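STIL N-terminal domain-containing protein (Trichoplax adhaerens, PDB 5OI9) probably takes part in centriole assembly as a STIL relative, its N-terminal region being the part that would be expected to bind a CEP85-like partner. Local coordinates at residues C157-I162 with V244-P249; S230-I235 with P249-I254; R278-Q283 with T294-V299. One frame throughout, in Å; residues are numbered along the deposited sequence.

Interaction 1: residues C157-I162 with V244-P249; sequences CDSVDI and VLDSDP
Ser159, in the loop that follows helix 139-155, meets Asp246 of the type I beta turn Leu245 to Asp248, which leads out of edge strand 241-245. The Asp246 side chain carries the contact. Its CB starts toward the loop and lies against strand 229-235, where the side chain touches Tyr232. CG sits between the backbone N and the carbonyl carbon (chi1 62°), and this setting swings the carboxylate out to the loop. CG itself stays 3.6 Å from Ser159 OG, and OD1 is farther off, so OD2 does the gripping. OD2 accepts the hydroxyl hydrogen bond from Ser159 OG at 2.8 Å, met from above the carboxylate plane, 43° out of it. Water 2, which accepts from Val160 N, probably also donates to OD2, linking the loop backbone to the same oxygen. Water 1 lies between the two backbones and probably donates to Asp246 O and, weakly, to Asp158 O. The contact is small, lies at the surface and is largely polar, joining a loop to the edge of the seven-stranded mixed sheet. Within the turn, Asp248 N donates to Leu245 O at 3.3 Å.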
ATOM      1  N   CYS A 157       0.712 -15.024  -0.826  1.00 17.95           N
ATOM      2  CA  CYS A 157       0.868 -15.865   0.355  1.00 23.44           C
ATOM      3  C   CYS A 157       1.740 -15.212   1.421  1.00 26.84           C
ATOM      4  O   CYS A 157       2.095 -15.870   2.404  1.00 28.33           O
ATOM      5  CB  CYS A 157       1.458 -17.225  -0.033  1.00 23.90           C
ATOM      6  SG  CYS A 157       0.452 -18.219  -1.162  1.00 27.83           S
ATOM      7  N   ASP A 158       2.089 -13.940   1.255  1.00 22.27           N
ATOM      8  CA  ASP A 158       3.038 -13.261   2.125  1.00 24.23           C
ATOM      9  C   ASP A 158       2.322 -12.485   3.224  1.00 19.66           C
ATOM     10  O   ASP A 158       1.097 -12.348   3.233  1.00 19.16           O
ATOM     11  CB  ASP A 158       3.929 -12.316   1.314  1.00 24.63           C
ATOM     12  CG  ASP A 158       4.825 -13.052   0.337  1.00 35.91           C
ATOM     13  OD1 ASP A 158       5.152 -14.230   0.599  1.00 42.57           O
ATOM     14  OD2 ASP A 158       5.205 -12.451  -0.689  1.00 40.94           O
ATOM     15  N   SER A 159       3.121 -11.964   4.157  1.00 15.42           N
ATOM     16  CA  SER A 159       2.599 -11.136   5.235  1.00 20.61           C
ATOM     17  C   SER A 159       1.908  -9.897   4.678  1.00 17.36           C
ATOM     18  O   SER A 159       2.214  -9.429   3.578  1.00 20.62           O
ATOM     19  CB  SER A 159       3.728 -10.720   6.180  1.00 15.45           C
ATOM     20  OG  SER A 159       4.306 -11.846   6.820  1.00 20.40           O
ATOM     21  N   VAL A 160       0.966  -9.362   5.458  1.00 15.07           N
ATOM     22  CA  VAL A 160       0.262  -8.149   5.061  1.00 14.04           C
ATOM     23  C   VAL A 160       1.265  -7.027   4.846  1.00 18.77           C
ATOM     24  O   VAL A 160       2.138  -6.780   5.687  1.00 15.20           O
ATOM     25  CB  VAL A 160      -0.789  -7.769   6.115  1.00 14.99           C
ATOM     26  CG1 VAL A 160      -1.314  -6.366   5.860  1.00 13.08           C
ATOM     27  CG2 VAL A 160      -1.932  -8.778   6.111  1.00 15.43           C
ATOM     28  N   ASP A 161       1.149  -6.347   3.705  1.00 18.16           N
ATOM     29  CA  ASP A 161       2.055  -5.268   3.328  1.00 19.86           C
ATOM     30  C   ASP A 161       1.226  -4.097   2.826  1.00 23.00           C
ATOM     31  O   ASP A 161       0.439  -4.249   1.886  1.00 17.52           O
ATOM     32  CB  ASP A 161       3.044  -5.735   2.253  1.00 25.42           C
ATOM     33  CG  ASP A 161       4.224  -4.790   2.082  1.00 31.44           C
ATOM     34  OD1 ASP A 161       4.086  -3.581   2.368  1.00 27.27           O
ATOM     35  OD2 ASP A 161       5.298  -5.263   1.655  1.00 43.80           O
ATOM     36  N   ILE A 162       1.406  -2.928   3.451  1.00 16.17           N
ATOM     37  CA  ILE A 162       0.685  -1.733   3.022  1.00 18.05           C
ATOM     38  C   ILE A 162       1.025  -1.386   1.579  1.00 18.76           C
ATOM     39  O   ILE A 162       0.195  -0.824   0.855  1.00 17.73           O
ATOM     40  CB  ILE A 162       0.987  -0.556   3.972  1.00 19.29           C
ATOM     41  CG1 ILE A 162       0.685  -0.947   5.418  1.00 23.35           C
ATOM     42  CG2 ILE A 162       0.177   0.672   3.589  1.00 15.18           C
ATOM     43  CD1 ILE A 162       0.939   0.166   6.411  1.00 20.29           C
ATOM     44  N   VAL A 244      -3.799 -17.400  15.018  1.00 14.14           N
ATOM     45  CA  VAL A 244      -2.979 -18.152  14.077  1.00 11.85           C
ATOM     46  C   VAL A 244      -1.955 -17.217  13.451  1.00 15.23           C
ATOM     47  O   VAL A 244      -2.268 -16.067  13.122  1.00 11.25           O
ATOM     48  CB  VAL A 244      -3.846 -18.820  12.986  1.00 14.32           C
ATOM     49  CG1 VAL A 244      -3.002 -19.735  12.123  1.00 12.30           C
ATOM     50  CG2 VAL A 244      -5.003 -19.594  13.608  1.00 15.58           C
ATOM     51  N   LEU A 245      -0.729 -17.712  13.287  1.00 11.65           N
ATOM     52  CA  LEU A 245       0.300 -16.958  12.587  1.00 13.79           C
ATOM     53  C   LEU A 245      -0.038 -16.840  11.105  1.00 16.83           C
ATOM     54  O   LEU A 245      -0.691 -17.712  10.524  1.00 16.54           O
ATOM     55  CB  LEU A 245       1.660 -17.631  12.760  1.00 13.46           C
ATOM     56  CG  LEU A 245       2.200 -17.712  14.187  1.00 22.84           C
ATOM     57  CD1 LEU A 245       3.507 -18.489  14.221  1.00 24.56           C
ATOM     58  CD2 LEU A 245       2.388 -16.315  14.756  1.00 18.57           C
ATOM     59  N   ASP A 246       0.424 -15.749  10.483  1.00 12.87           N
ATOM     60  CA  ASP A 246       0.137 -15.533   9.068  1.00 14.07           C
ATOM     61  C   ASP A 246       0.902 -16.487   8.157  1.00 17.39           C
ATOM     62  O   ASP A 246       0.663 -16.483   6.946  1.00 17.05           O
ATOM     63  CB  ASP A 246       0.430 -14.079   8.673  1.00 15.20           C
ATOM     64  CG  ASP A 246       1.897 -13.690   8.841  1.00 18.92           C
ATOM     65  OD1 ASP A 246       2.723 -14.550   9.210  1.00 15.69           O
ATOM     66  OD2 ASP A 246       2.222 -12.503   8.601  1.00 13.76           O
ATOM     67  N   SER A 247       1.806 -17.299   8.709  1.00 13.87           N
ATOM     68  CA  SER A 247       2.595 -18.251   7.940  1.00 17.19           C
ATOM     69  C   SER A 247       2.163 -19.694   8.154  1.00 20.01           C
ATOM     70  O   SER A 247       2.772 -20.600   7.575  1.00 23.06           O
ATOM     71  CB  SER A 247       4.078 -18.107   8.299  1.00 22.67           C
ATOM     72  OG  SER A 247       4.294 -18.409   9.667  1.00 21.71           O
ATOM     73  N   ASP A 248       1.147 -19.933   8.970  1.00 16.27           N
ATOM     74  CA  ASP A 248       0.693 -21.291   9.252  1.00 16.21           C
ATOM     75  C   ASP A 248       0.075 -21.903   8.001  1.00 20.58           C
ATOM     76  O   ASP A 248      -0.917 -21.370   7.488  1.00 16.62           O
ATOM     77  CB  ASP A 248      -0.317 -21.269  10.396  1.00 16.32           C
ATOM     78  CG  ASP A 248      -0.539 -22.635  11.022  1.00 21.50           C
ATOM     79  OD1 ASP A 248      -0.527 -23.651  10.293  1.00 25.72           O
ATOM     80  OD2 ASP A 248      -0.733 -22.691  12.254  1.00 21.89           O
ATOM     81  N   PRO A 249       0.613 -23.008   7.479  1.00 21.06           N
ATOM     82  CA  PRO A 249       0.033 -23.599   6.260  1.00 22.25           C
ATOM     83  C   PRO A 249      -1.401 -24.071   6.426  1.00 20.65           C
ATOM     84  O   PRO A 249      -2.105 -24.221   5.419  1.00 19.54           O
ATOM     85  CB  PRO A 249       0.979 -24.769   5.948  1.00 23.31           C
ATOM     86  CG  PRO A 249       1.666 -25.066   7.241  1.00 21.60           C
ATOM     87  CD  PRO A 249       1.788 -23.756   7.956  1.00 22.29           C
TER
HETATM   88  O   HOH W   1       0.517 -14.567   5.062  1.00 26.42           O
HETATM   89  O   HOH W   2       0.281 -10.681   7.921  1.00 14.36           O

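Interaction 2: residues S230-I235 with P249-I254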
ATOM      1  N   SER A 230       0.486  -9.165  11.921  1.00 14.45           N
ATOM      2  CA  SER A 230      -0.907  -9.571  11.918  1.00 12.98           C
ATOM      3  C   SER A 230      -0.993 -11.066  11.668  1.00 14.28           C
ATOM      4  O   SER A 230      -0.031 -11.706  11.234  1.00 12.20           O
ATOM      5  CB  SER A 230      -1.717  -8.810  10.862  1.00 14.10           C
ATOM      6  OG  SER A 230      -1.469  -9.324   9.565  1.00 12.56           O
ATOM      7  N   GLY A 231      -2.165 -11.613  11.957  1.00 12.01           N
ATOM      8  CA  GLY A 231      -2.446 -13.006  11.708  1.00 14.32           C
ATOM      9  C   GLY A 231      -3.931 -13.208  11.526  1.00 14.90           C
ATOM     10  O   GLY A 231      -4.657 -12.263  11.202  1.00 11.45           O
ATOM     11  N   TYR A 232      -4.401 -14.426  11.749  1.00 11.00           N
ATOM     12  CA  TYR A 232      -5.794 -14.751  11.499  1.00 12.58           C
ATOM     13  C   TYR A 232      -6.389 -15.424  12.727  1.00 12.33           C
ATOM     14  O   TYR A 232      -5.672 -15.920  13.601  1.00 12.08           O
ATOM     15  CB  TYR A 232      -5.919 -15.615  10.234  1.00 12.13           C
ATOM     16  CG  TYR A 232      -5.339 -14.896   9.036  1.00 10.61           C
ATOM     17  CD1 TYR A 232      -6.104 -13.997   8.307  1.00 12.65           C
ATOM     18  CD2 TYR A 232      -4.010 -15.072   8.670  1.00 13.83           C
ATOM     19  CE1 TYR A 232      -5.572 -13.312   7.228  1.00 13.66           C
ATOM     20  CE2 TYR A 232      -3.467 -14.394   7.592  1.00 12.74           C
ATOM     21  CZ  TYR A 232      -4.255 -13.516   6.873  1.00 17.80           C
ATOM     22  OH  TYR A 232      -3.723 -12.831   5.798  1.00 15.00           O
ATOM     23  N   VAL A 233      -7.717 -15.399  12.797  1.00 13.25           N
ATOM     24  CA  VAL A 233      -8.457 -15.869  13.961  1.00 13.29           C
ATOM     25  C   VAL A 233      -9.294 -17.066  13.543  1.00 10.57           C
ATOM     26  O   VAL A 233     -10.137 -16.962  12.643  1.00 10.69           O
ATOM     27  CB  VAL A 233      -9.344 -14.766  14.559  1.00 12.09           C
ATOM     28  CG1 VAL A 233     -10.112 -15.302  15.762  1.00 11.16           C
ATOM     29  CG2 VAL A 233      -8.506 -13.560  14.945  1.00 10.94           C
ATOM     30  N   ALA A 234      -9.063 -18.196  14.196  1.00 15.53           N
ATOM     31  CA  ALA A 234      -9.863 -19.392  14.012  1.00 14.82           C
ATOM     32  C   ALA A 234     -10.790 -19.557  15.214  1.00 16.22           C
ATOM     33  O   ALA A 234     -10.731 -18.800  16.187  1.00 18.32           O
ATOM     34  CB  ALA A 234      -8.961 -20.611  13.815  1.00 15.94           C
ATOM     35  N   ILE A 235     -11.661 -20.557  15.149  1.00 16.49           N
ATOM     36  CA  ILE A 235     -12.657 -20.783  16.190  1.00 29.53           C
ATOM     37  C   ILE A 235     -12.837 -22.285  16.367  1.00 25.36           C
ATOM     38  O   ILE A 235     -12.752 -23.048  15.398  1.00 34.03           O
ATOM     39  CB  ILE A 235     -13.990 -20.077  15.852  1.00 22.08           C
ATOM     40  CG1 ILE A 235     -14.962 -20.131  17.032  1.00 40.11           C
ATOM     41  CG2 ILE A 235     -14.625 -20.675  14.604  1.00 36.22           C
ATOM     42  CD1 ILE A 235     -16.180 -19.244  16.852  1.00 43.04           C
ATOM     43  N   PRO A 249       0.613 -23.008   7.479  1.00 21.06           N
ATOM     44  CA  PRO A 249       0.033 -23.599   6.260  1.00 22.25           C
ATOM     45  C   PRO A 249      -1.401 -24.071   6.426  1.00 20.65           C
ATOM     46  O   PRO A 249      -2.105 -24.221   5.419  1.00 19.54           O
ATOM     47  CB  PRO A 249       0.979 -24.769   5.948  1.00 23.31           C
ATOM     48  CG  PRO A 249       1.666 -25.066   7.241  1.00 21.60           C
ATOM     49  CD  PRO A 249       1.788 -23.756   7.956  1.00 22.29           C
ATOM     50  N   LYS A 250      -1.865 -24.297   7.657  1.00 19.06           N
ATOM     51  CA  LYS A 250      -3.254 -24.678   7.888  1.00 16.18           C
ATOM     52  C   LYS A 250      -4.238 -23.573   7.523  1.00 17.90           C
ATOM     53  O   LYS A 250      -5.441 -23.844   7.444  1.00 12.95           O
ATOM     54  CB  LYS A 250      -3.459 -25.072   9.352  1.00 18.18           C
ATOM     55  CG  LYS A 250      -2.719 -26.335   9.764  1.00 32.23           C
ATOM     56  CD  LYS A 250      -2.997 -26.691  11.216  1.00 37.06           C
ATOM     57  CE  LYS A 250      -2.371 -25.678  12.165  1.00 36.03           C
ATOM     58  NZ  LYS A 250      -0.884 -25.687  12.085  1.00 45.01           N
ATOM     59  N   LEU A 251      -3.759 -22.345   7.297  1.00 15.65           N
ATOM     60  CA  LEU A 251      -4.645 -21.229   6.983  1.00 15.69           C
ATOM     61  C   LEU A 251      -5.484 -21.473   5.734  1.00 16.96           C
ATOM     62  O   LEU A 251      -6.529 -20.835   5.569  1.00 17.43           O
ATOM     63  CB  LEU A 251      -3.830 -19.947   6.804  1.00 12.79           C
ATOM     64  CG  LEU A 251      -3.274 -19.291   8.067  1.00 13.37           C
ATOM     65  CD1 LEU A 251      -2.276 -18.207   7.696  1.00 11.08           C
ATOM     66  CD2 LEU A 251      -4.407 -18.721   8.913  1.00 12.27           C
ATOM     67  N   SER A 252      -5.057 -22.377   4.851  1.00 15.74           N
ATOM     68  CA  SER A 252      -5.771 -22.565   3.593  1.00 19.66           C
ATOM     69  C   SER A 252      -7.151 -23.184   3.796  1.00 13.96           C
ATOM     70  O   SER A 252      -8.052 -22.950   2.983  1.00 14.10           O
ATOM     71  CB  SER A 252      -4.934 -23.417   2.636  1.00 19.13           C
ATOM     72  OG  SER A 252      -4.619 -24.676   3.205  1.00 25.08           O
ATOM     73  N   SER A 253      -7.352 -23.965   4.864  1.00 14.61           N
ATOM     74  CA  SER A 253      -8.654 -24.590   5.068  1.00 18.04           C
ATOM     75  C   SER A 253      -9.162 -24.568   6.505  1.00 16.43           C
ATOM     76  O   SER A 253     -10.289 -25.015   6.740  1.00 13.80           O
ATOM     77  CB  SER A 253      -8.633 -26.045   4.561  1.00 16.64           C
ATOM     78  OG  SER A 253      -7.582 -26.778   5.159  1.00 22.62           O
ATOM     79  N   ILE A 254      -8.390 -24.071   7.463  1.00 14.76           N
ATOM     80  CA  ILE A 254      -8.909 -23.932   8.830  1.00 13.56           C
ATOM     81  C   ILE A 254     -10.067 -22.936   8.821  1.00 14.84           C
ATOM     82  O   ILE A 254     -10.029 -21.958   8.051  1.00 10.49           O
ATOM     83  CB  ILE A 254      -7.786 -23.487   9.780  1.00 17.18           C
ATOM     84  CG1 ILE A 254      -8.186 -23.660  11.250  1.00 20.63           C
ATOM     85  CG2 ILE A 254      -7.358 -22.046   9.506  1.00 11.57           C
ATOM     86  CD1 ILE A 254      -7.073 -23.330  12.224  1.00 25.01           C
TER
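Tyr232 and Leu251 meet with their side chains crossing at about a right angle, and two residues further along the strand Ala234 meets Ile254. Both Leu251 methyls are used: CD1 and CD2 each lie 3.7 Å from Tyr232 CD2, approaching it together from one side, while CD2 also comes within 3.7 Å of Tyr232 CB. The approach to the ring is oblique. The second pair is simpler, a methyl on a methyl, with Ala234 CB 3.7 Å from Ile254 CD1. Ile254 extends CG1 away from its own backbone N (chi1 -166°) and continues straight to CD1 (chi2 176°), so that the end of the chain rather than its CG2 branch arrives at the alanine. Every one of these contacts is apolar.

Their spacing follows from the backbones. Tyr232 and Ala234 are two residues apart on an extended strand and point to the same side, toward the 3-10 segment 249-252 and the residues just after it. There Lys250 O accepts from both Ser253 N and Ile254 N, at 3.2 and 3.0 Å, and this compact turn brings Leu251 and Ile254 round to one side.

Further out, Leu285 touches both Tyr232 and Leu251, and Val244 of strand 241-245 touches both Ala234 and Leu251. The 249-254 segment is the connection from edge strand 241-245 to strand 256-264, folded over one face of strand 229-235, which runs between those two strands in the sheet; on that face Tyr232 also reaches Arg278 and Tyr279 of helix 270-281.

Interaction 3: residues R278-Q283 with T294-V299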
ATOM      1  N   ARG A 278      -6.749  -7.550   2.886  1.00 10.46           N
ATOM      2  CA  ARG A 278      -6.056  -8.797   2.587  1.00 11.37           C
ATOM      3  C   ARG A 278      -6.902 -10.007   2.970  1.00 16.76           C
ATOM      4  O   ARG A 278      -6.970 -10.989   2.222  1.00 14.76           O
ATOM      5  CB  ARG A 278      -4.716  -8.821   3.315  1.00 17.80           C
ATOM      6  CG  ARG A 278      -3.912 -10.069   3.076  1.00 22.07           C
ATOM      7  CD  ARG A 278      -3.430 -10.161   1.637  1.00 22.29           C
ATOM      8  NE  ARG A 278      -2.712 -11.412   1.435  1.00 23.93           N
ATOM      9  CZ  ARG A 278      -1.440 -11.595   1.763  1.00 23.88           C
ATOM     10  NH1 ARG A 278      -0.743 -10.601   2.298  1.00 19.82           N
ATOM     11  NH2 ARG A 278      -0.862 -12.770   1.553  1.00 29.33           N
ATOM     12  N   TYR A 279      -7.557  -9.953   4.134  1.00 13.86           N
ATOM     13  CA  TYR A 279      -8.426 -11.053   4.550  1.00 14.33           C
ATOM     14  C   TYR A 279      -9.624 -11.194   3.617  1.00 14.25           C
ATOM     15  O   TYR A 279      -9.994 -12.312   3.236  1.00 12.82           O
ATOM     16  CB  TYR A 279      -8.885 -10.834   5.992  1.00 11.09           C
ATOM     17  CG  TYR A 279      -9.823 -11.896   6.526  1.00 13.12           C
ATOM     18  CD1 TYR A 279      -9.354 -13.160   6.868  1.00  8.73           C
ATOM     19  CD2 TYR A 279     -11.175 -11.630   6.705  1.00 12.69           C
ATOM     20  CE1 TYR A 279     -10.206 -14.131   7.364  1.00 10.88           C
ATOM     21  CE2 TYR A 279     -12.035 -12.594   7.204  1.00 10.07           C
ATOM     22  CZ  TYR A 279     -11.547 -13.843   7.529  1.00 11.59           C
ATOM     23  OH  TYR A 279     -12.402 -14.806   8.020  1.00 11.73           O
ATOM     24  N   LEU A 280     -10.235 -10.073   3.231  1.00 11.20           N
ATOM     25  CA  LEU A 280     -11.410 -10.131   2.365  1.00 15.00           C
ATOM     26  C   LEU A 280     -11.058 -10.627   0.968  1.00 17.15           C
ATOM     27  O   LEU A 280     -11.827 -11.381   0.359  1.00 14.28           O
ATOM     28  CB  LEU A 280     -12.070  -8.757   2.282  1.00 13.57           C
ATOM     29  CG  LEU A 280     -12.718  -8.251   3.566  1.00 19.13           C
ATOM     30  CD1 LEU A 280     -13.399  -6.920   3.328  1.00 20.33           C
ATOM     31  CD2 LEU A 280     -13.705  -9.279   4.086  1.00 14.83           C
ATOM     32  N   TYR A 281      -9.903 -10.215   0.441  1.00 12.11           N
ATOM     33  CA  TYR A 281      -9.565 -10.526  -0.943  1.00 16.80           C
ATOM     34  C   TYR A 281      -8.969 -11.917  -1.114  1.00 19.06           C
ATOM     35  O   TYR A 281      -9.153 -12.533  -2.170  1.00 19.19           O
ATOM     36  CB  TYR A 281      -8.585  -9.489  -1.491  1.00 14.20           C
ATOM     37  CG  TYR A 281      -9.247  -8.363  -2.244  1.00 22.73           C
ATOM     38  CD1 TYR A 281      -9.587  -8.503  -3.583  1.00 24.04           C
ATOM     39  CD2 TYR A 281      -9.530  -7.158  -1.620  1.00 26.03           C
ATOM     40  CE1 TYR A 281     -10.194  -7.476  -4.278  1.00 26.13           C
ATOM     41  CE2 TYR A 281     -10.136  -6.126  -2.309  1.00 36.57           C
ATOM     42  CZ  TYR A 281     -10.463  -6.288  -3.635  1.00 31.72           C
ATOM     43  OH  TYR A 281     -11.066  -5.257  -4.318  1.00 44.45           O
ATOM     44  N   SER A 282      -8.257 -12.421  -0.106  1.00 13.90           N
ATOM     45  CA  SER A 282      -7.440 -13.615  -0.286  1.00 17.52           C
ATOM     46  C   SER A 282      -8.279 -14.811  -0.716  1.00 15.50           C
ATOM     47  O   SER A 282      -9.268 -15.164  -0.068  1.00 17.73           O
ATOM     48  CB  SER A 282      -6.692 -13.944   1.005  1.00 18.37           C
ATOM     49  OG  SER A 282      -5.895 -15.107   0.838  1.00 17.67           O
ATOM     50  N   GLN A 283      -7.876 -15.434  -1.820  1.00 15.46           N
ATOM     51  CA  GLN A 283      -8.430 -16.714  -2.232  1.00 18.50           C
ATOM     52  C   GLN A 283      -7.544 -17.882  -1.818  1.00 16.94           C
ATOM     53  O   GLN A 283      -7.849 -19.029  -2.159  1.00 16.29           O
ATOM     54  CB  GLN A 283      -8.666 -16.724  -3.746  1.00 19.11           C
ATOM     55  CG  GLN A 283      -9.733 -15.728  -4.186  1.00 18.68           C
ATOM     56  CD  GLN A 283      -9.907 -15.670  -5.692  1.00 27.71           C
ATOM     57  OE1 GLN A 283      -9.379 -16.507  -6.424  1.00 31.49           O
ATOM     58  NE2 GLN A 283     -10.651 -14.675  -6.162  1.00 28.32           N
ATOM     59  N   THR A 294     -21.004 -11.097   6.463  1.00 15.07           N
ATOM     60  CA  THR A 294     -21.490 -11.456   7.788  1.00 20.11           C
ATOM     61  C   THR A 294     -20.906 -10.576   8.884  1.00 19.15           C
ATOM     62  O   THR A 294     -21.452 -10.540   9.991  1.00 18.78           O
ATOM     63  CB  THR A 294     -21.161 -12.921   8.090  1.00 18.33           C
ATOM     64  OG1 THR A 294     -19.738 -13.082   8.174  1.00 17.30           O
ATOM     65  CG2 THR A 294     -21.698 -13.821   6.992  1.00 12.71           C
ATOM     66  N   GLY A 295     -19.826  -9.858   8.597  1.00 19.36           N
ATOM     67  CA  GLY A 295     -19.057  -9.216   9.640  1.00 14.22           C
ATOM     68  C   GLY A 295     -18.014 -10.176  10.168  1.00 15.02           C
ATOM     69  O   GLY A 295     -18.317 -11.348  10.412  1.00 13.19           O
ATOM     70  N   PHE A 296     -16.778  -9.715  10.324  1.00  9.91           N
ATOM     71  CA  PHE A 296     -15.714 -10.551  10.852  1.00 13.97           C
ATOM     72  C   PHE A 296     -15.035  -9.820  11.998  1.00 12.01           C
ATOM     73  O   PHE A 296     -15.183  -8.607  12.164  1.00 12.44           O
ATOM     74  CB  PHE A 296     -14.694 -10.944   9.768  1.00 13.38           C
ATOM     75  CG  PHE A 296     -13.982  -9.779   9.138  1.00 12.06           C
ATOM     76  CD1 PHE A 296     -12.749  -9.362   9.615  1.00 10.54           C
ATOM     77  CD2 PHE A 296     -14.532  -9.118   8.052  1.00 12.66           C
ATOM     78  CE1 PHE A 296     -12.084  -8.300   9.028  1.00 14.34           C
ATOM     79  CE2 PHE A 296     -13.874  -8.056   7.461  1.00 13.21           C
ATOM     80  CZ  PHE A 296     -12.648  -7.646   7.950  1.00 14.43           C
ATOM     81  N   ILE A 297     -14.309 -10.573  12.799  1.00 12.21           N
ATOM     82  CA  ILE A 297     -13.784 -10.046  14.050  1.00 12.18           C
ATOM     83  C   ILE A 297     -12.364  -9.553  13.831  1.00 10.90           C
ATOM     84  O   ILE A 297     -11.597 -10.105  13.036  1.00 11.45           O
ATOM     85  CB  ILE A 297     -13.854 -11.100  15.178  1.00 13.49           C
ATOM     86  CG1 ILE A 297     -13.604 -10.445  16.539  1.00 15.45           C
ATOM     87  CG2 ILE A 297     -12.861 -12.231  14.927  1.00 14.92           C
ATOM     88  CD1 ILE A 297     -14.059 -11.278  17.714  1.00 22.64           C
ATOM     89  N   LEU A 298     -12.026  -8.474  14.530  1.00 10.69           N
ATOM     90  CA  LEU A 298     -10.668  -7.955  14.589  1.00 13.25           C
ATOM     91  C   LEU A 298     -10.262  -7.879  16.051  1.00 10.34           C
ATOM     92  O   LEU A 298     -10.914  -7.190  16.841  1.00  8.60           O
ATOM     93  CB  LEU A 298     -10.567  -6.577  13.926  1.00 11.88           C
ATOM     94  CG  LEU A 298      -9.336  -5.738  14.283  1.00 11.90           C
ATOM     95  CD1 LEU A 298      -8.059  -6.383  13.764  1.00  8.68           C
ATOM     96  CD2 LEU A 298      -9.492  -4.323  13.736  1.00 12.42           C
ATOM     97  N   VAL A 299      -9.213  -8.608  16.413  1.00 13.35           N
ATOM     98  CA  VAL A 299      -8.613  -8.522  17.739  1.00 11.55           C
ATOM     99  C   VAL A 299      -7.416  -7.593  17.610  1.00 11.95           C
ATOM    100  O   VAL A 299      -6.406  -7.946  16.992  1.00 12.96           O
ATOM    101  CB  VAL A 299      -8.210  -9.903  18.274  1.00 13.75           C
ATOM    102  CG1 VAL A 299      -7.653  -9.785  19.679  1.00 13.02           C
ATOM    103  CG2 VAL A 299      -9.406 -10.845  18.253  1.00 10.01           C
TER
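Phe296 packs its ring against Tyr279 and Leu280 of helix 270-281, at the start of strand 296-302. Just before it, Thr294 OG1 donates a 3.2 Å hydrogen bond to Gly295 O from above the carbonyl plane, in the loop that leads into the strand. At Phe296, CG lies between the backbone N and the carbonyl carbon (chi1 61°), and the ring is carried toward the helix. Tyr279 CD2 stands 4.0 Å above the ring plane, over its centre, and Tyr279 CE2 is 3.9 Å from Phe296 CG. The two rings are oblique, with planes at 46° and centroids 5.2 Å apart, and the side chains run past each other in opposite directions. Leu280 adds its CD2 methyl, 3.6 Å from Phe296 CE2, crossing the phenylalanine at about a right angle. The tyrosine hydroxyl is tied to Arg290 O. Further along, Ile297 bonds through its backbone to Val257 and Ile259 of strand 256-264, and Leu298 touches Ile259 and Val261 of that strand. This helix-on-sheet packing belongs to a beta-alpha-beta unit, strand 256-264, helix 270-281 and strand 296-302, whose two strands are parallel neighbours.

How the interactions relate
All three contacts lie on the same side of the chain's centre and reach the same seven-stranded mixed sheet. Interactions 1 and 2 have centres about 9 Å apart, share Pro249 and alternate along the chain, involving neighbouring strands 229-235 and 241-245. Interaction 3 comes later in sequence, its centre about 11 Å from that of interaction 2 and 13 Å from that of interaction 1. Residues of helix 270-281 join the group: Arg278 NH2 probably bonds Asp158 O, 2.6 Å away, and Tyr279 CD1 lies 3.7 Å from Tyr232 CD1. The helix thus connects the sheet's apolar packing to the loop after helix 139-155 in this STIL N-terminal domain.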